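Local coordinates for uncharacterized protein (Borrelia turicatae, PDB 5VJ4) that is of unknown function but is a putative surface lipoprotein of a relapsing-fever spirochete, differentially regulated between tick and mammal, and possibly binds lipid, at residues R121-Y126 with K154-L159; K179-N184 with R232-I237; G253-N258 with E321-I326; L296-T301 with F357-A362. One frame throughout, in Å; residues are numbered along the deposited sequence.

Contact 1 of 4, residues R121-Y126 with K154-L159; sequences RKAISY and KPTVSL
Helices 121-126 and 154-159 cross almost perpendicularly, at 89°, with their axes 9.0 Å apart and Ala123 facing Val157 at a CA-CA distance of 5.8 Å. The small side chain of Ala123 allows this approach: its CB points at the other helix and drops between two methyl groups, Thr156 CG2 at 3.5 Å and Val157 CG2 at 3.7 Å. Thr156 offers carbon to the contact because its CG2 stands anti to the backbone N, which leaves OG1 beside that N, bonded to the carbonyl O of Ile152 one turn back in the same helix; the hydroxyl is thus satisfied without a partner on helix 121-126. In this all-helical fold the short helix 118-128 lies across the long helix 145-171, and the apolar spot between them is largely buried. One turn on from Ala123, the ring of Tyr126 reaches past the same methyl, its CD2 lying 4.3 Å from Thr156 CG2 in an oblique approach. The phenol end travels further, where Tyr126 OH hydrogen-bonds Asp190 and the ring takes a cation-pi contact from Lys194, both on helix 176-201. Phe210 of helix 207-214 also packs on Thr156, and Leu95 touches Val157.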
loop_
_atom_site.group_PDB
_atom_site.type_symbol
_atom_site.label_atom_id
_atom_site.label_comp_id
_atom_site.label_asym_id
_atom_site.label_seq_id
_atom_site.Cartn_x
_atom_site.Cartn_y
_atom_site.Cartn_z
ATOM N N ARG A 121 -32.162 -4.267 -1.168
ATOM C CA ARG A 121 -31.658 -5.470 -0.514
ATOM C C ARG A 121 -30.320 -5.811 -1.120
ATOM O O ARG A 121 -29.347 -6.061 -0.393
ATOM C CB ARG A 121 -32.626 -6.646 -0.664
ATOM C CG ARG A 121 -33.766 -6.665 0.343
ATOM C CD ARG A 121 -34.628 -7.915 0.172
ATOM N NE ARG A 121 -35.987 -7.513 -0.165
ATOM C CZ ARG A 121 -36.582 -7.750 -1.331
ATOM N NH1 ARG A 121 -35.961 -8.440 -2.271
ATOM N NH2 ARG A 121 -37.826 -7.330 -1.542
ATOM N N LYS A 122 -30.265 -5.792 -2.451
ATOM C CA LYS A 122 -29.046 -6.132 -3.174
ATOM C C LYS A 122 -27.885 -5.193 -2.777
ATOM O O LYS A 122 -26.743 -5.638 -2.665
ATOM C CB LYS A 122 -29.298 -6.063 -4.672
ATOM C CG LYS A 122 -29.664 -7.371 -5.328
ATOM C CD LYS A 122 -30.192 -7.159 -6.741
ATOM C CE LYS A 122 -30.060 -8.435 -7.554
ATOM N NZ LYS A 122 -30.594 -8.249 -8.923
ATOM N N ALA A 123 -28.195 -3.911 -2.560
ATOM C CA ALA A 123 -27.214 -2.921 -2.141
ATOM C C ALA A 123 -26.675 -3.238 -0.761
ATOM O O ALA A 123 -25.462 -3.320 -0.561
ATOM C CB ALA A 123 -27.802 -1.510 -2.178
ATOM N N ILE A 124 -27.578 -3.402 0.194
ATOM C CA ILE A 124 -27.191 -3.783 1.546
ATOM C C ILE A 124 -26.291 -5.028 1.519
ATOM O O ILE A 124 -25.261 -5.059 2.169
ATOM C CB ILE A 124 -28.423 -3.972 2.439
ATOM C CG1 ILE A 124 -29.114 -2.621 2.640
ATOM C CG2 ILE A 124 -28.033 -4.533 3.781
ATOM C CD1 ILE A 124 -28.456 -1.698 3.639
ATOM N N SER A 125 -26.635 -6.018 0.709
ATOM C CA SER A 125 -25.787 -7.172 0.610
ATOM C C SER A 125 -24.395 -6.797 0.103
ATOM O O SER A 125 -23.384 -7.325 0.581
ATOM C CB SER A 125 -26.400 -8.222 -0.279
ATOM O OG SER A 125 -25.402 -9.175 -0.604
ATOM N N TYR A 126 -24.348 -5.877 -0.850
ATOM C CA TYR A 126 -23.078 -5.378 -1.382
ATOM C C TYR A 126 -22.189 -4.715 -0.313
ATOM O O TYR A 126 -21.125 -5.250 -0.018
ATOM C CB TYR A 126 -23.353 -4.421 -2.515
ATOM C CG TYR A 126 -22.142 -3.856 -3.176
ATOM C CD1 TYR A 126 -21.407 -4.619 -4.090
ATOM C CD2 TYR A 126 -21.760 -2.516 -2.947
ATOM C CE1 TYR A 126 -20.302 -4.074 -4.737
ATOM C CE2 TYR A 126 -20.668 -1.956 -3.594
ATOM C CZ TYR A 126 -19.935 -2.743 -4.471
ATOM O OH TYR A 126 -18.835 -2.202 -5.075
ATOM N N LYS A 154 -30.129 4.681 -1.149
ATOM C CA LYS A 154 -30.140 5.490 -2.380
ATOM C C LYS A 154 -28.739 5.705 -2.971
ATOM O O LYS A 154 -28.537 5.360 -4.152
ATOM C CB LYS A 154 -30.904 6.807 -2.199
ATOM C CG LYS A 154 -32.419 6.705 -2.377
ATOM C CD LYS A 154 -33.074 8.074 -2.186
ATOM C CE LYS A 154 -34.575 8.070 -2.455
ATOM N NZ LYS A 154 -35.197 9.318 -1.930
ATOM N N PRO A 155 -27.762 6.196 -2.158
ATOM C CA PRO A 155 -26.392 6.355 -2.701
ATOM C C PRO A 155 -25.795 5.056 -3.202
ATOM O O PRO A 155 -25.237 5.030 -4.311
ATOM C CB PRO A 155 -25.584 6.875 -1.517
ATOM C CG PRO A 155 -26.600 7.522 -0.648
ATOM C CD PRO A 155 -27.808 6.631 -0.754
ATOM N N THR A 156 -25.947 3.980 -2.428
ATOM C CA THR A 156 -25.374 2.706 -2.846
ATOM C C THR A 156 -25.992 2.240 -4.148
ATOM O O THR A 156 -25.288 1.760 -5.061
ATOM C CB THR A 156 -25.486 1.642 -1.760
ATOM O OG1 THR A 156 -24.771 2.096 -0.603
ATOM C CG2 THR A 156 -24.843 0.375 -2.215
ATOM N N VAL A 157 -27.308 2.401 -4.250
ATOM C CA VAL A 157 -28.026 1.862 -5.400
ATOM C C VAL A 157 -27.625 2.617 -6.651
ATOM O O VAL A 157 -27.386 2.003 -7.699
ATOM C CB VAL A 157 -29.550 1.825 -5.185
ATOM C CG1 VAL A 157 -30.249 1.409 -6.468
ATOM C CG2 VAL A 157 -29.899 0.824 -4.082
ATOM N N SER A 158 -27.517 3.939 -6.524
ATOM C CA SER A 158 -26.977 4.759 -7.601
ATOM C C SER A 158 -25.572 4.250 -8.012
ATOM O O SER A 158 -25.292 3.963 -9.200
ATOM C CB SER A 158 -26.969 6.230 -7.185
ATOM O OG SER A 158 -25.864 6.877 -7.777
ATOM N N LEU A 159 -24.703 4.094 -7.023
ATOM C CA LEU A 159 -23.393 3.533 -7.296
ATOM C C LEU A 159 -23.444 2.204 -8.060
ATOM O O LEU A 159 -22.654 1.981 -8.982
ATOM C CB LEU A 159 -22.593 3.359 -6.012
ATOM C CG LEU A 159 -21.160 2.891 -6.242
ATOM C CD1 LEU A 159 -20.451 3.826 -7.231
ATOM C CD2 LEU A 159 -20.434 2.845 -4.919
#

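Contact 2 of 4, residues K179-N184 with R232-I237. With SO4 (sulfate ion), chain H; SO4 (sulfate ion), chain I.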
loop_
_atom_site.group_PDB
_atom_site.type_symbol
_atom_site.label_atom_id
_atom_site.label_comp_id
_atom_site.label_asym_id
_atom_site.label_seq_id
_atom_site.Cartn_x
_atom_site.Cartn_y
_atom_site.Cartn_z
ATOM N N LYS A 179 -10.300 -6.471 -21.106
ATOM C CA LYS A 179 -11.314 -6.958 -20.154
ATOM C C LYS A 179 -10.746 -7.187 -18.742
ATOM O O LYS A 179 -11.175 -6.543 -17.776
ATOM C CB LYS A 179 -11.956 -8.250 -20.687
ATOM C CG LYS A 179 -13.173 -8.731 -19.913
ATOM C CD LYS A 179 -13.468 -10.199 -20.182
ATOM C CE LYS A 179 -14.887 -10.574 -19.771
ATOM N NZ LYS A 179 -15.003 -12.053 -19.660
ATOM N N THR A 180 -9.748 -8.069 -18.660
ATOM C CA THR A 180 -9.138 -8.453 -17.397
ATOM C C THR A 180 -8.740 -7.243 -16.572
ATOM O O THR A 180 -9.159 -7.112 -15.415
ATOM C CB THR A 180 -7.925 -9.397 -17.608
ATOM O OG1 THR A 180 -8.393 -10.652 -18.082
ATOM C CG2 THR A 180 -7.209 -9.677 -16.321
ATOM N N ARG A 181 -7.963 -6.348 -17.176
ATOM C CA ARG A 181 -7.364 -5.249 -16.427
ATOM C C ARG A 181 -8.408 -4.356 -15.801
ATOM O O ARG A 181 -8.179 -3.812 -14.702
ATOM C CB ARG A 181 -6.439 -4.415 -17.300
ATOM C CG ARG A 181 -5.271 -3.838 -16.528
ATOM C CD ARG A 181 -4.264 -3.271 -17.470
ATOM N NE ARG A 181 -3.308 -2.408 -16.785
ATOM C CZ ARG A 181 -2.550 -1.506 -17.405
ATOM N NH1 ARG A 181 -2.640 -1.338 -18.725
ATOM N NH2 ARG A 181 -1.684 -0.793 -16.705
ATOM N N LEU A 182 -9.540 -4.206 -16.496
ATOM C CA LEU A 182 -10.643 -3.443 -15.943
ATOM C C LEU A 182 -11.307 -4.153 -14.768
ATOM O O LEU A 182 -11.548 -3.534 -13.730
ATOM C CB LEU A 182 -11.643 -3.067 -17.023
ATOM C CG LEU A 182 -11.097 -2.105 -18.087
ATOM C CD1 LEU A 182 -12.183 -1.859 -19.109
ATOM C CD2 LEU A 182 -10.613 -0.768 -17.525
ATOM N N GLN A 183 -11.564 -5.453 -14.918
ATOM C CA GLN A 183 -12.137 -6.241 -13.836
ATOM C C GLN A 183 -11.279 -6.107 -12.570
ATOM O O GLN A 183 -11.826 -5.842 -11.491
ATOM C CB GLN A 183 -12.270 -7.696 -14.234
ATOM C CG GLN A 183 -13.348 -7.953 -15.265
ATOM C CD GLN A 183 -13.332 -9.380 -15.776
ATOM O OE1 GLN A 183 -12.277 -10.020 -15.841
ATOM N NE2 GLN A 183 -14.501 -9.882 -16.159
ATOM N N ASN A 184 -9.951 -6.245 -12.703
ATOM C CA ASN A 184 -9.081 -6.083 -11.547
ATOM C C ASN A 184 -9.259 -4.743 -10.857
ATOM O O ASN A 184 -9.386 -4.687 -9.631
ATOM C CB ASN A 184 -7.634 -6.333 -11.916
ATOM C CG ASN A 184 -7.426 -7.729 -12.455
ATOM O OD1 ASN A 184 -8.375 -8.501 -12.577
ATOM N ND2 ASN A 184 -6.187 -8.066 -12.768
ATOM N N ARG A 232 -3.949 3.129 -23.728
ATOM C CA ARG A 232 -2.619 3.493 -23.217
ATOM C C ARG A 232 -2.719 4.285 -21.904
ATOM O O ARG A 232 -1.804 4.210 -21.071
ATOM C CB ARG A 232 -1.848 4.292 -24.266
ATOM C CG ARG A 232 -2.679 5.399 -24.885
ATOM C CD ARG A 232 -1.955 6.020 -26.024
ATOM N NE ARG A 232 -2.824 6.921 -26.778
ATOM C CZ ARG A 232 -2.726 8.244 -26.707
ATOM N NH1 ARG A 232 -3.529 9.002 -27.448
ATOM N NH2 ARG A 232 -1.812 8.807 -25.903
ATOM N N VAL A 233 -3.826 5.021 -21.727
ATOM C CA VAL A 233 -4.029 5.837 -20.531
ATOM C C VAL A 233 -3.871 5.047 -19.237
ATOM O O VAL A 233 -3.306 5.575 -18.271
ATOM C CB VAL A 233 -5.332 6.618 -20.572
ATOM C CG1 VAL A 233 -5.362 7.457 -21.834
ATOM C CG2 VAL A 233 -6.529 5.705 -20.588
HETATM N N MSE A 234 -4.282 3.774 -19.254
HETATM C CA MSE A 234 -4.098 2.872 -18.093
HETATM C C MSE A 234 -2.683 2.783 -17.562
HETATM O O MSE A 234 -2.492 2.502 -16.379
HETATM C CB MSE A 234 -4.579 1.454 -18.362
HETATM C CG MSE A 234 -5.886 1.479 -19.130
HETATM SE SE MSE A 234 -6.659 -0.336 -19.139
HETATM C CE MSE A 234 -7.632 -0.149 -20.840
ATOM N N ASP A 235 -1.681 3.035 -18.397
ATOM C CA ASP A 235 -0.298 2.975 -17.926
ATOM C C ASP A 235 0.097 4.209 -17.090
ATOM O O ASP A 235 1.244 4.332 -16.662
ATOM C CB ASP A 235 0.676 2.774 -19.095
ATOM C CG ASP A 235 0.527 1.409 -19.770
ATOM O OD1 ASP A 235 0.070 0.451 -19.103
ATOM O OD2 ASP A 235 0.880 1.301 -20.971
ATOM N N ASP A 236 -0.846 5.123 -16.867
ATOM C CA ASP A 236 -0.609 6.243 -15.992
ATOM C C ASP A 236 -1.711 6.289 -14.956
ATOM O O ASP A 236 -2.892 6.115 -15.288
ATOM C CB ASP A 236 -0.585 7.552 -16.793
ATOM C CG ASP A 236 0.143 8.688 -16.065
ATOM O OD1 ASP A 236 0.991 8.442 -15.165
ATOM O OD2 ASP A 236 -0.137 9.846 -16.422
ATOM N N ILE A 237 -1.339 6.532 -13.706
ATOM C CA ILE A 237 -2.356 6.612 -12.677
ATOM C C ILE A 237 -3.374 7.717 -13.012
ATOM O O ILE A 237 -4.574 7.511 -12.837
ATOM C CB ILE A 237 -1.778 6.701 -11.257
ATOM C CG1 ILE A 237 -1.078 8.031 -11.055
ATOM C CG2 ILE A 237 -0.831 5.534 -10.958
ATOM C CD1 ILE A 237 -1.925 8.995 -10.260
HETATM S S SO4 H . -3.984 3.104 -27.473
HETATM O O1 SO4 H . -4.412 4.113 -28.493
HETATM O O2 SO4 H . -4.545 3.558 -26.205
HETATM O O3 SO4 H . -2.509 2.955 -27.369
HETATM O O4 SO4 H . -4.471 1.736 -27.734
HETATM S S SO4 I . -0.126 -2.080 -13.601
HETATM O O1 SO4 I . -0.464 -0.833 -14.316
HETATM O O2 SO4 I . 0.652 -1.631 -12.420
HETATM O O3 SO4 I . -1.367 -2.846 -13.190
HETATM O O4 SO4 I . 0.769 -2.852 -14.507
#
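Asp235 OD1 is gripped by two nitrogens of one guanidinium, Arg181 NH1 at 3.3 Å and Arg181 NH2 at 3.2 Å, in an end-on salt bridge that converges on a single oxygen. It ties helix 176-201 of this all-helical protein to the 3-10 turn at 233-235, in the linker between helices 224-229 and 243-256. Both hydrogen bonds are bent, with N-H...O angles near 145°. The acceptor lies close to the guanidinium plane, but the carboxylate is turned 39° against that plane: NH2 arrives nearly along the C-O axis of OD1, whereas NH1 comes from above the carboxylate. The Arg181 chain, extended from CG to NE, spans the gap between the backbones and slides past Met234, a selenomethionine, in the opposite direction. Met234 CB covers one guanidinium face toward its rim, 3.4 Å from Arg181 NH1, while Met234 SE lies 4.3 Å from Leu182 CD2 on the apolar side. The carbonyl O of Met234 is near Arg181 NH2 but at a poor angle; it accepts from Trp240 NE1. A sulfate, probably from the crystallisation liquor, is bonded by this Arg181 and by NE of Arg181 of the second subunit, bridging the two chains. On this chain the bond runs from Arg181 NH2 to sulfate O1 (chain I), 2.7 Å long, with O1 in the guanidinium plane.

Contact 3 of 4, residues G253-N258 with E321-I326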
loop_
_atom_site.group_PDB
_atom_site.type_symbol
_atom_site.label_atom_id
_atom_site.label_comp_id
_atom_site.label_asym_id
_atom_site.label_seq_id
_atom_site.Cartn_x
_atom_site.Cartn_y
_atom_site.Cartn_z
ATOM N N GLY A 253 -0.918 18.101 -4.674
ATOM C CA GLY A 253 0.382 18.467 -5.239
ATOM C C GLY A 253 0.850 19.839 -4.743
ATOM O O GLY A 253 1.933 19.942 -4.148
ATOM N N LYS A 254 0.019 20.879 -4.938
ATOM C CA LYS A 254 0.362 22.232 -4.439
ATOM C C LYS A 254 0.774 22.228 -2.960
ATOM O O LYS A 254 1.727 22.884 -2.583
ATOM C CB LYS A 254 -0.734 23.289 -4.678
ATOM C CG LYS A 254 -1.387 23.249 -6.043
ATOM C CD LYS A 254 -1.834 24.645 -6.436
ATOM C CE LYS A 254 -2.085 24.703 -7.936
ATOM N NZ LYS A 254 -0.825 24.559 -8.727
ATOM N N ILE A 255 0.085 21.462 -2.128
ATOM C CA ILE A 255 0.545 21.297 -0.747
ATOM C C ILE A 255 1.962 20.711 -0.679
ATOM O O ILE A 255 2.757 21.124 0.163
ATOM C CB ILE A 255 -0.449 20.467 0.090
ATOM C CG1 ILE A 255 -1.790 21.203 0.201
ATOM C CG2 ILE A 255 0.105 20.160 1.481
ATOM C CD1 ILE A 255 -2.954 20.336 0.651
ATOM N N VAL A 256 2.289 19.797 -1.585
ATOM C CA VAL A 256 3.534 19.029 -1.484
ATOM C C VAL A 256 4.744 19.627 -2.229
ATOM O O VAL A 256 5.855 19.661 -1.698
ATOM C CB VAL A 256 3.299 17.579 -1.953
ATOM C CG1 VAL A 256 4.564 16.764 -1.855
ATOM C CG2 VAL A 256 2.222 16.945 -1.116
ATOM N N ILE A 257 4.522 20.067 -3.458
ATOM C CA ILE A 257 5.600 20.515 -4.331
ATOM C C ILE A 257 6.300 21.790 -3.853
ATOM O O ILE A 257 5.674 22.772 -3.473
ATOM C CB ILE A 257 5.113 20.604 -5.790
ATOM C CG1 ILE A 257 4.565 19.227 -6.167
ATOM C CG2 ILE A 257 6.229 20.992 -6.748
ATOM C CD1 ILE A 257 4.053 19.137 -7.565
ATOM N N ASN A 258 7.621 21.715 -3.903
ATOM C CA ASN A 258 8.562 22.680 -3.372
ATOM C C ASN A 258 9.573 23.110 -4.399
ATOM O O ASN A 258 9.582 22.632 -5.535
ATOM C CB ASN A 258 9.399 21.962 -2.331
ATOM C CG ASN A 258 9.016 22.295 -0.945
ATOM O OD1 ASN A 258 7.932 22.808 -0.689
ATOM N ND2 ASN A 258 9.905 21.994 -0.013
ATOM N N GLU A 321 -0.531 21.028 11.057
ATOM C CA GLU A 321 -0.111 19.649 11.373
ATOM C C GLU A 321 -0.442 18.678 10.247
ATOM O O GLU A 321 0.380 17.838 9.899
ATOM C CB GLU A 321 -0.745 19.145 12.674
ATOM C CG GLU A 321 -0.402 19.896 13.949
ATOM C CD GLU A 321 -1.164 19.379 15.165
ATOM O OE1 GLU A 321 -1.678 18.234 15.130
ATOM O OE2 GLU A 321 -1.238 20.112 16.173
ATOM N N TYR A 322 -1.633 18.810 9.661
ATOM C CA TYR A 322 -2.044 17.899 8.588
ATOM C C TYR A 322 -1.193 18.090 7.331
ATOM O O TYR A 322 -0.530 17.153 6.897
ATOM C CB TYR A 322 -3.556 18.011 8.277
ATOM C CG TYR A 322 -4.047 16.984 7.297
ATOM C CD1 TYR A 322 -3.724 15.618 7.463
ATOM C CD2 TYR A 322 -4.817 17.356 6.191
ATOM C CE1 TYR A 322 -4.136 14.657 6.532
ATOM C CE2 TYR A 322 -5.241 16.391 5.253
ATOM C CZ TYR A 322 -4.889 15.047 5.431
ATOM O OH TYR A 322 -5.296 14.082 4.543
ATOM N N TYR A 323 -1.203 19.304 6.771
ATOM C CA TYR A 323 -0.366 19.651 5.619
ATOM C C TYR A 323 1.094 19.206 5.801
ATOM O O TYR A 323 1.707 18.645 4.891
ATOM C CB TYR A 323 -0.444 21.135 5.350
ATOM C CG TYR A 323 -1.680 21.601 4.587
ATOM C CD1 TYR A 323 -2.863 20.838 4.533
ATOM C CD2 TYR A 323 -1.666 22.844 3.945
ATOM C CE1 TYR A 323 -3.981 21.307 3.834
ATOM C CE2 TYR A 323 -2.763 23.315 3.240
ATOM C CZ TYR A 323 -3.917 22.563 3.189
ATOM O OH TYR A 323 -4.980 23.083 2.480
ATOM N N SER A 324 1.612 19.374 7.004
ATOM C CA SER A 324 2.936 18.861 7.336
ATOM C C SER A 324 3.025 17.339 7.216
ATOM O O SER A 324 4.010 16.825 6.685
ATOM C CB SER A 324 3.378 19.342 8.726
ATOM O OG SER A 324 4.348 18.478 9.284
ATOM N N ASN A 325 2.009 16.622 7.704
ATOM C CA ASN A 325 1.979 15.159 7.568
ATOM C C ASN A 325 2.061 14.775 6.092
ATOM O O ASN A 325 2.752 13.814 5.752
ATOM C CB ASN A 325 0.717 14.553 8.203
ATOM C CG ASN A 325 0.835 14.330 9.708
ATOM O OD1 ASN A 325 1.581 14.998 10.389
ATOM N ND2 ASN A 325 0.067 13.392 10.226
ATOM N N ILE A 326 1.387 15.539 5.222
ATOM C CA ILE A 326 1.345 15.213 3.797
ATOM C C ILE A 326 2.751 15.337 3.198
ATOM O O ILE A 326 3.301 14.362 2.669
ATOM C CB ILE A 326 0.321 16.063 3.023
ATOM C CG1 ILE A 326 -1.070 15.948 3.635
ATOM C CG2 ILE A 326 0.253 15.625 1.572
ATOM C CD1 ILE A 326 -2.106 16.845 2.968
#
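Ile255 lies across the ring of Tyr323 and can be followed outward from CB, which points toward helix 321-326. At the first branch CG2 lies over the root of the tyrosine, 3.9 Å from Tyr323 CG. The other branch, CG1, stands anti to the carbonyl carbon (chi1 -64°) and passes above the far half of the ring, with Tyr323 CE2 at 3.8 Å. CD1 completes the path over the same face: it is 3.5 Å from Tyr323 CE1 and 3.7 Å from the ring centroid, only 22° off the normal, a CH-pi contact displaced slightly toward the rim. Isoleucine and tyrosine thus cross at about a right angle, the aliphatic branch resting on the ring. Beside this pair a second apolar contact forms where Val256 CG2 meets Ile326 CG2 at 3.6 Å, again with the side chains crossed. Ile326 CD1 approaches Ile255 CG2 more loosely, at 4.3 Å, and links the two pairs. Polar groups find partners beyond these apolar contacts: the carbonyl O of Ile255 accepts from Arg327 NE, and Tyr323 OH has a weak bond to Lys319. Tyr285 of helix 263-301 packs on Ile255 as well. Just past Val256, Ile257 is the first residue to leave helical geometry. The arrangement is the packing of a helix C-terminus against the middle of a longer helix in an all-helical domain.

Contact 4 of 4, residues L296-T301 with F357-A362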
loop_
_atom_site.group_PDB
_atom_site.type_symbol
_atom_site.label_atom_id
_atom_site.label_comp_id
_atom_site.label_asym_id
_atom_site.label_seq_id
_atom_site.Cartn_x
_atom_site.Cartn_y
_atom_site.Cartn_z
ATOM N N LEU A 296 -14.464 25.934 9.973
ATOM C CA LEU A 296 -14.224 27.327 9.624
ATOM C C LEU A 296 -15.489 28.162 9.795
ATOM O O LEU A 296 -15.465 29.188 10.490
ATOM C CB LEU A 296 -13.728 27.431 8.186
ATOM C CG LEU A 296 -13.251 28.770 7.674
ATOM C CD1 LEU A 296 -11.786 28.750 8.046
ATOM C CD2 LEU A 296 -13.448 28.870 6.170
ATOM N N ASN A 297 -16.590 27.713 9.186
ATOM C CA ASN A 297 -17.875 28.409 9.284
ATOM C C ASN A 297 -18.353 28.519 10.710
ATOM O O ASN A 297 -18.707 29.606 11.170
ATOM C CB ASN A 297 -18.921 27.754 8.401
ATOM C CG ASN A 297 -18.655 28.012 6.939
ATOM O OD1 ASN A 297 -19.430 28.702 6.275
ATOM N ND2 ASN A 297 -17.534 27.495 6.434
ATOM N N ALA A 298 -18.305 27.395 11.415
ATOM C CA ALA A 298 -18.656 27.357 12.817
ATOM C C ALA A 298 -17.837 28.350 13.678
ATOM O O ALA A 298 -18.355 28.863 14.647
ATOM C CB ALA A 298 -18.530 25.938 13.343
ATOM N N ILE A 299 -16.585 28.632 13.326
ATOM C CA ILE A 299 -15.814 29.612 14.100
ATOM C C ILE A 299 -16.198 31.040 13.713
ATOM O O ILE A 299 -16.215 31.921 14.562
ATOM C CB ILE A 299 -14.285 29.381 14.067
ATOM C CG1 ILE A 299 -13.935 28.005 14.642
ATOM C CG2 ILE A 299 -13.577 30.410 14.929
ATOM C CD1 ILE A 299 -12.447 27.728 14.760
ATOM N N THR A 300 -16.533 31.266 12.446
ATOM C CA THR A 300 -17.045 32.576 12.013
ATOM C C THR A 300 -18.313 32.964 12.758
ATOM O O THR A 300 -18.484 34.112 13.143
ATOM C CB THR A 300 -17.275 32.603 10.495
ATOM O OG1 THR A 300 -16.015 32.858 9.883
ATOM C CG2 THR A 300 -18.326 33.684 10.047
ATOM N N THR A 301 -19.178 31.978 12.952
ATOM C CA THR A 301 -20.443 32.111 13.657
ATOM C C THR A 301 -20.288 32.566 15.113
ATOM O O THR A 301 -21.145 33.299 15.614
ATOM C CB THR A 301 -21.223 30.787 13.522
ATOM O OG1 THR A 301 -21.940 30.807 12.283
ATOM C CG2 THR A 301 -22.190 30.559 14.626
ATOM N N PHE A 357 -17.959 21.116 16.710
ATOM C CA PHE A 357 -18.932 20.972 17.786
ATOM C C PHE A 357 -18.650 21.943 18.920
ATOM O O PHE A 357 -19.557 22.616 19.397
ATOM C CB PHE A 357 -18.991 19.523 18.277
ATOM C CG PHE A 357 -19.696 18.596 17.326
ATOM C CD1 PHE A 357 -20.722 19.060 16.501
ATOM C CD2 PHE A 357 -19.347 17.249 17.265
ATOM C CE1 PHE A 357 -21.383 18.205 15.616
ATOM C CE2 PHE A 357 -19.998 16.379 16.381
ATOM C CZ PHE A 357 -21.019 16.861 15.558
ATOM N N ASP A 358 -17.385 22.050 19.304
ATOM C CA ASP A 358 -16.987 23.003 20.316
ATOM C C ASP A 358 -17.320 24.399 19.870
ATOM O O ASP A 358 -17.813 25.186 20.657
ATOM C CB ASP A 358 -15.511 22.858 20.657
ATOM C CG ASP A 358 -15.231 21.573 21.429
ATOM O OD1 ASP A 358 -16.206 20.801 21.687
ATOM O OD2 ASP A 358 -14.051 21.335 21.781
ATOM N N ALA A 359 -17.092 24.696 18.600
ATOM C CA ALA A 359 -17.416 26.012 18.065
ATOM C C ALA A 359 -18.905 26.328 18.238
ATOM O O ALA A 359 -19.273 27.410 18.672
ATOM C CB ALA A 359 -16.984 26.136 16.593
ATOM N N GLN A 360 -19.754 25.368 17.907
ATOM C CA GLN A 360 -21.187 25.587 17.935
ATOM C C GLN A 360 -21.696 25.763 19.379
ATOM O O GLN A 360 -22.422 26.720 19.665
ATOM C CB GLN A 360 -21.906 24.486 17.152
ATOM C CG GLN A 360 -21.530 24.455 15.672
ATOM C CD GLN A 360 -22.172 23.329 14.858
ATOM O OE1 GLN A 360 -22.354 22.191 15.318
ATOM N NE2 GLN A 360 -22.487 23.644 13.613
ATOM N N ALA A 361 -21.259 24.891 20.288
ATOM C CA ALA A 361 -21.534 25.050 21.729
ATOM C C ALA A 361 -21.079 26.425 22.251
ATOM O O ALA A 361 -21.739 27.040 23.091
ATOM C CB ALA A 361 -20.924 23.915 22.560
ATOM N N ALA A 362 -19.967 26.915 21.728
ATOM C CA ALA A 362 -19.511 28.238 22.100
ATOM C C ALA A 362 -20.425 29.359 21.569
ATOM O O ALA A 362 -20.626 30.338 22.280
ATOM C CB ALA A 362 -18.071 28.449 21.680
#
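Ala298 and Ala359 meet methyl to methyl, CB to CB at 3.6 Å, at the point where helices 296-301 and 357-362 lie nearest. Their axes are 8.4 Å apart and run in nearly the same direction, 19° from parallel, and the CA atoms of the two alanines are 5.6 Å apart. So close a pairing is possible because each helix presents only a methyl here: Ala359 CB also rests against the backbone, 3.6 Å from Ala298 O. Both alanines are buried, and this alanine-to-alanine seam is the tight part of the contact. Ile299 closes one flank of it. A chi1 of -60° sets its CG1 beside the backbone N, from where it touches Ala359 CB at 4.1 Å, already a looser fit, while the residue also packs on Leu355, further back on helix 345-365. The solvent side is formed by Gln360, an exposed residue, whose aliphatic CG lies 4.1 Å from Ala298 CB. Beyond CG the glutamine chain is extended, and its amide makes no bond to helix 296-301; the touch is therefore one of carbon on carbon. The contact is made by carbon packing, without a hydrogen bond between the segments, and is small, burying 150 Å² in all. A third helix, 308-334, supports the buried side: Leu311 packs on both Ile299 and Ala359, and Gln312 also touches Ile299. The seam thus joins the C-terminal end of helix 263-301 to the final helix, 345-365, with helix 308-334 beside them both, as three members of one helical bundle.

How the contacts relate
The four contacts are separate, none touching another, and all join parts of an all-helical chain. Contacts 1 and 2 involve consecutive helices, 145-171 and 176-201; their centres lie 25 Å apart and their nearest atoms about 10 Å. Contacts 3 and 4, with centres 26 Å apart, alternate along the chain: helix 243-256 pairs with 308-334, and 263-301, lying between them in sequence, pairs with 345-365. Contact 2 differs from the others in being ionic and in being reached by the second subunit and by sulfate. Its centre is 45 Å from that of contact 4, on opposite sides of the chain's centre, and 29 Å from that of contact 3. Contacts 1 and 3 also lie on opposite sides, 35 Å apart between centres.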